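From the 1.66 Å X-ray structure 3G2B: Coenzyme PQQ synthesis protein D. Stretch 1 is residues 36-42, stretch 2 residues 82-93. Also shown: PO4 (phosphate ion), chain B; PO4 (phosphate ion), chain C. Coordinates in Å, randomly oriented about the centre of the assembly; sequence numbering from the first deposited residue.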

# COMPACT_ATOMS: atom_id res chain seq x y z
N GLU A 36 -2.69 -3.95 10.53
CA GLU A 36 -1.36 -3.40 10.70
C GLU A 36 -0.42 -4.28 9.90
O GLU A 36 -0.69 -5.47 9.71
N ARG A 37 0.68 -3.71 9.41
CA ARG A 37 1.63 -4.48 8.62
C ARG A 37 3.03 -4.41 9.22
O ARG A 37 3.34 -3.50 9.99
N VAL A 38 3.85 -5.38 8.85
CA VAL A 38 5.23 -5.46 9.33
C VAL A 38 6.15 -5.54 8.12
O VAL A 38 5.96 -6.38 7.24
N VAL A 39 7.13 -4.65 8.07
CA VAL A 39 8.08 -4.62 6.97
C VAL A 39 9.49 -4.75 7.55
O VAL A 39 9.93 -3.90 8.33
N GLU A 40 10.19 -5.82 7.18
CA GLU A 40 11.54 -6.06 7.69
C GLU A 40 12.58 -5.11 7.10
O GLU A 40 12.57 -4.83 5.90
N LEU A 41 13.46 -4.61 7.96
CA LEU A 41 14.54 -3.70 7.57
C LEU A 41 15.85 -4.32 8.03
O LEU A 41 15.98 -4.68 9.20
N ASP A 42 16.81 -4.46 7.14
CA ASP A 42 18.07 -5.04 7.57
C ASP A 42 19.28 -4.20 7.22
O ASP A 42 19.31 -3.52 6.20
N GLU A 82 16.68 1.98 -4.01
CA GLU A 82 15.97 0.71 -4.09
C GLU A 82 15.07 0.53 -2.87
O GLU A 82 13.89 0.19 -3.00
N LEU A 83 15.62 0.76 -1.68
CA LEU A 83 14.85 0.61 -0.45
C LEU A 83 13.66 1.56 -0.40
O LEU A 83 12.54 1.16 -0.08
N THR A 84 13.92 2.83 -0.71
CA THR A 84 12.88 3.84 -0.68
C THR A 84 11.75 3.52 -1.65
O THR A 84 10.58 3.74 -1.36
N THR A 85 12.11 2.98 -2.81
CA THR A 85 11.12 2.60 -3.80
C THR A 85 10.21 1.53 -3.20
O THR A 85 8.99 1.60 -3.33
N THR A 86 10.80 0.54 -2.54
CA THR A 86 10.03 -0.53 -1.91
C THR A 86 9.11 0.01 -0.82
O THR A 86 7.93 -0.35 -0.75
N LEU A 87 9.65 0.88 0.03
CA LEU A 87 8.84 1.44 1.11
C LEU A 87 7.73 2.34 0.56
O LEU A 87 6.65 2.43 1.13
N HIS A 88 8.01 3.01 -0.55
CA HIS A 88 7.01 3.87 -1.16
C HIS A 88 5.88 3.01 -1.72
O HIS A 88 4.70 3.33 -1.58
N GLN A 89 6.25 1.90 -2.36
CA GLN A 89 5.25 1.00 -2.93
C GLN A 89 4.31 0.49 -1.84
O GLN A 89 3.12 0.29 -2.07
N LYS A 90 4.87 0.30 -0.64
CA LYS A 90 4.10 -0.19 0.49
C LYS A 90 3.29 0.89 1.20
O LYS A 90 2.70 0.64 2.25
N ARG A 91 3.26 2.09 0.61
CA ARG A 91 2.50 3.22 1.14
C ARG A 91 2.96 3.63 2.53
O ARG A 91 2.14 3.99 3.39
N LEU A 92 4.27 3.61 2.77
CA LEU A 92 4.78 3.95 4.09
C LEU A 92 5.42 5.33 4.17
O LEU A 92 5.77 5.78 5.26
N LEU A 93 5.54 6.02 3.04
CA LEU A 93 6.21 7.31 3.02
C LEU A 93 5.40 8.52 2.57
O LEU A 93 4.42 8.40 1.84

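The most unusual feature here is an arginine on a strand that hydrogen-bonds a backbone carbonyl just past the end of a helix. Arg37 (chi1 m, chi2 t, chi3 m) points toward stretch 2 and donates from NH2 to the carbonyl O of Lys90 at 2.8 Å, with a weak second bond from NH1 to the same O at 3.3 Å. Lys90 is the first residue to leave helical phi/psi, and no backbone hydrogen bond within the stretch uses its carbonyl O.

The same NH2 also serves a phosphate, probably from the crystallisation liquor: Arg37 NH2 reaches O1 of the chain B ion at 3.1 Å, and Lys90 NZ binds its O2 at 2.7 Å. The anion thus lies between two cationic side chains. Arg91 turns its end away and holds the chain C phosphate, NE to O1 at 3.2 Å and NH1 to O2 at 2.8 Å. Water 1 donates to Arg91 O (2.6 Å) and to O1 of that phosphate (3.1 Å), and accepts a weak bond from Arg37 NH1 (3.3 Å).

Strand alternation supplies the apolar part, with Val38 and Glu40 out of reach. Val39 (t) sets CG1 4.0 Å from Leu87 CD2, while its CG2 lies 3.8 Å from Leu92 CD1 and 3.6 Å from Lys90 CD, the lysine's aliphatic stem. Leu41 (m, t) starts sideways, yet its CD2 comes within 4.2 Å of Leu83 CD1.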

# COMPACT_ATOMS: atom_id res chain seq x y z
CB GLU A 36 -0.96 -3.42 12.18
CG GLU A 36 -1.85 -2.57 13.07
CD GLU A 36 -1.40 -2.58 14.52
OE1 GLU A 36 -2.05 -1.90 15.34
OE2 GLU A 36 -0.41 -3.27 14.83
CB ARG A 37 1.66 -3.98 7.18
CG ARG A 37 0.37 -4.23 6.41
CD ARG A 37 0.38 -3.45 5.10
NE ARG A 37 0.26 -2.02 5.33
CZ ARG A 37 0.69 -1.09 4.47
NH1 ARG A 37 0.54 0.20 4.76
NH2 ARG A 37 1.28 -1.45 3.34
CB VAL A 38 5.43 -6.71 10.22
CG1 VAL A 38 6.87 -6.79 10.70
CG2 VAL A 38 4.48 -6.67 11.40
CB VAL A 39 7.97 -3.31 6.16
CG1 VAL A 39 9.00 -3.28 5.05
CG2 VAL A 39 6.56 -3.18 5.58
CB GLU A 40 11.95 -7.51 7.41
CG GLU A 40 13.35 -7.86 7.89
CD GLU A 40 13.71 -9.32 7.64
OE1 GLU A 40 14.83 -9.73 8.01
OE2 GLU A 40 12.87 -10.05 7.08
CB LEU A 41 14.39 -2.35 8.29
CG LEU A 41 13.25 -1.40 7.95
CD1 LEU A 41 13.31 -0.19 8.89
CD2 LEU A 41 13.37 -0.96 6.51
CB ASP A 42 18.23 -6.45 6.99
CG ASP A 42 18.14 -6.48 5.49
OD1 ASP A 42 18.98 -5.84 4.83
OD2 ASP A 42 17.22 -7.16 4.97
CB GLU A 82 16.95 -0.46 -4.18
CG GLU A 82 16.29 -1.83 -4.04
CD GLU A 82 17.28 -2.98 -4.05
OE1 GLU A 82 18.29 -2.92 -3.31
OE2 GLU A 82 17.05 -3.96 -4.80
CB LEU A 83 15.73 0.87 0.78
CG LEU A 83 14.96 1.03 2.09
CD1 LEU A 83 14.36 -0.31 2.50
CD2 LEU A 83 15.89 1.56 3.18
CB THR A 84 13.47 5.22 -1.00
OG1 THR A 84 14.55 5.48 -0.09
CG2 THR A 84 12.41 6.31 -0.85
CB THR A 85 11.79 2.05 -5.07
OG1 THR A 85 12.55 3.09 -5.68
CG2 THR A 85 10.75 1.53 -6.05
CB THR A 86 10.96 -1.60 -1.31
OG1 THR A 86 11.69 -2.23 -2.37
CG2 THR A 86 10.17 -2.65 -0.54
CB LEU A 87 9.72 2.22 2.09
CG LEU A 87 10.80 1.40 2.81
CD1 LEU A 87 11.50 2.30 3.84
CD2 LEU A 87 10.18 0.19 3.49
CB HIS A 88 7.63 4.71 -2.28
CG HIS A 88 6.67 5.68 -2.91
ND1 HIS A 88 6.60 5.88 -4.27
CD2 HIS A 88 5.76 6.51 -2.35
CE1 HIS A 88 5.68 6.79 -4.53
NE2 HIS A 88 5.15 7.19 -3.38
CB GLN A 89 5.93 -0.19 -3.61
CG GLN A 89 6.77 0.19 -4.82
CD GLN A 89 7.44 -1.01 -5.45
OE1 GLN A 89 8.05 -1.82 -4.76
NE2 GLN A 89 7.35 -1.11 -6.77
CB LYS A 90 5.02 -0.91 1.48
CG LYS A 90 5.58 -2.23 0.93
CD LYS A 90 6.43 -2.95 1.96
CE LYS A 90 7.02 -4.25 1.40
NZ LYS A 90 5.99 -5.22 0.93
CB ARG A 91 1.01 2.86 1.21
CG ARG A 91 0.52 1.89 0.15
CD ARG A 91 0.13 2.58 -1.13
NE ARG A 91 -1.02 3.46 -0.94
CZ ARG A 91 -1.61 4.13 -1.92
NH1 ARG A 91 -2.65 4.91 -1.66
NH2 ARG A 91 -1.17 4.01 -3.16
CB LEU A 92 5.81 2.91 4.53
CG LEU A 92 5.36 1.44 4.54
CD1 LEU A 92 6.54 0.56 4.93
CD2 LEU A 92 4.21 1.26 5.50
CB LEU A 93 7.44 7.24 2.12
CG LEU A 93 8.38 6.04 2.27
CD1 LEU A 93 9.46 6.12 1.19
CD2 LEU A 93 8.99 6.03 3.65
P PO4 B . 2.42 -5.23 2.16
O1 PO4 B . 1.46 -4.07 1.70
O2 PO4 B . 3.30 -5.70 0.93
O3 PO4 B . 3.35 -4.72 3.32
O4 PO4 B . 1.56 -6.45 2.68
P PO4 C . -3.56 4.53 2.17
O1 PO4 C . -2.41 3.48 1.91
O2 PO4 C . -3.77 5.41 0.87
O3 PO4 C . -4.89 3.77 2.53
O4 PO4 C . -3.16 5.47 3.37
O HOH W 1 -0.23 3.29 4.05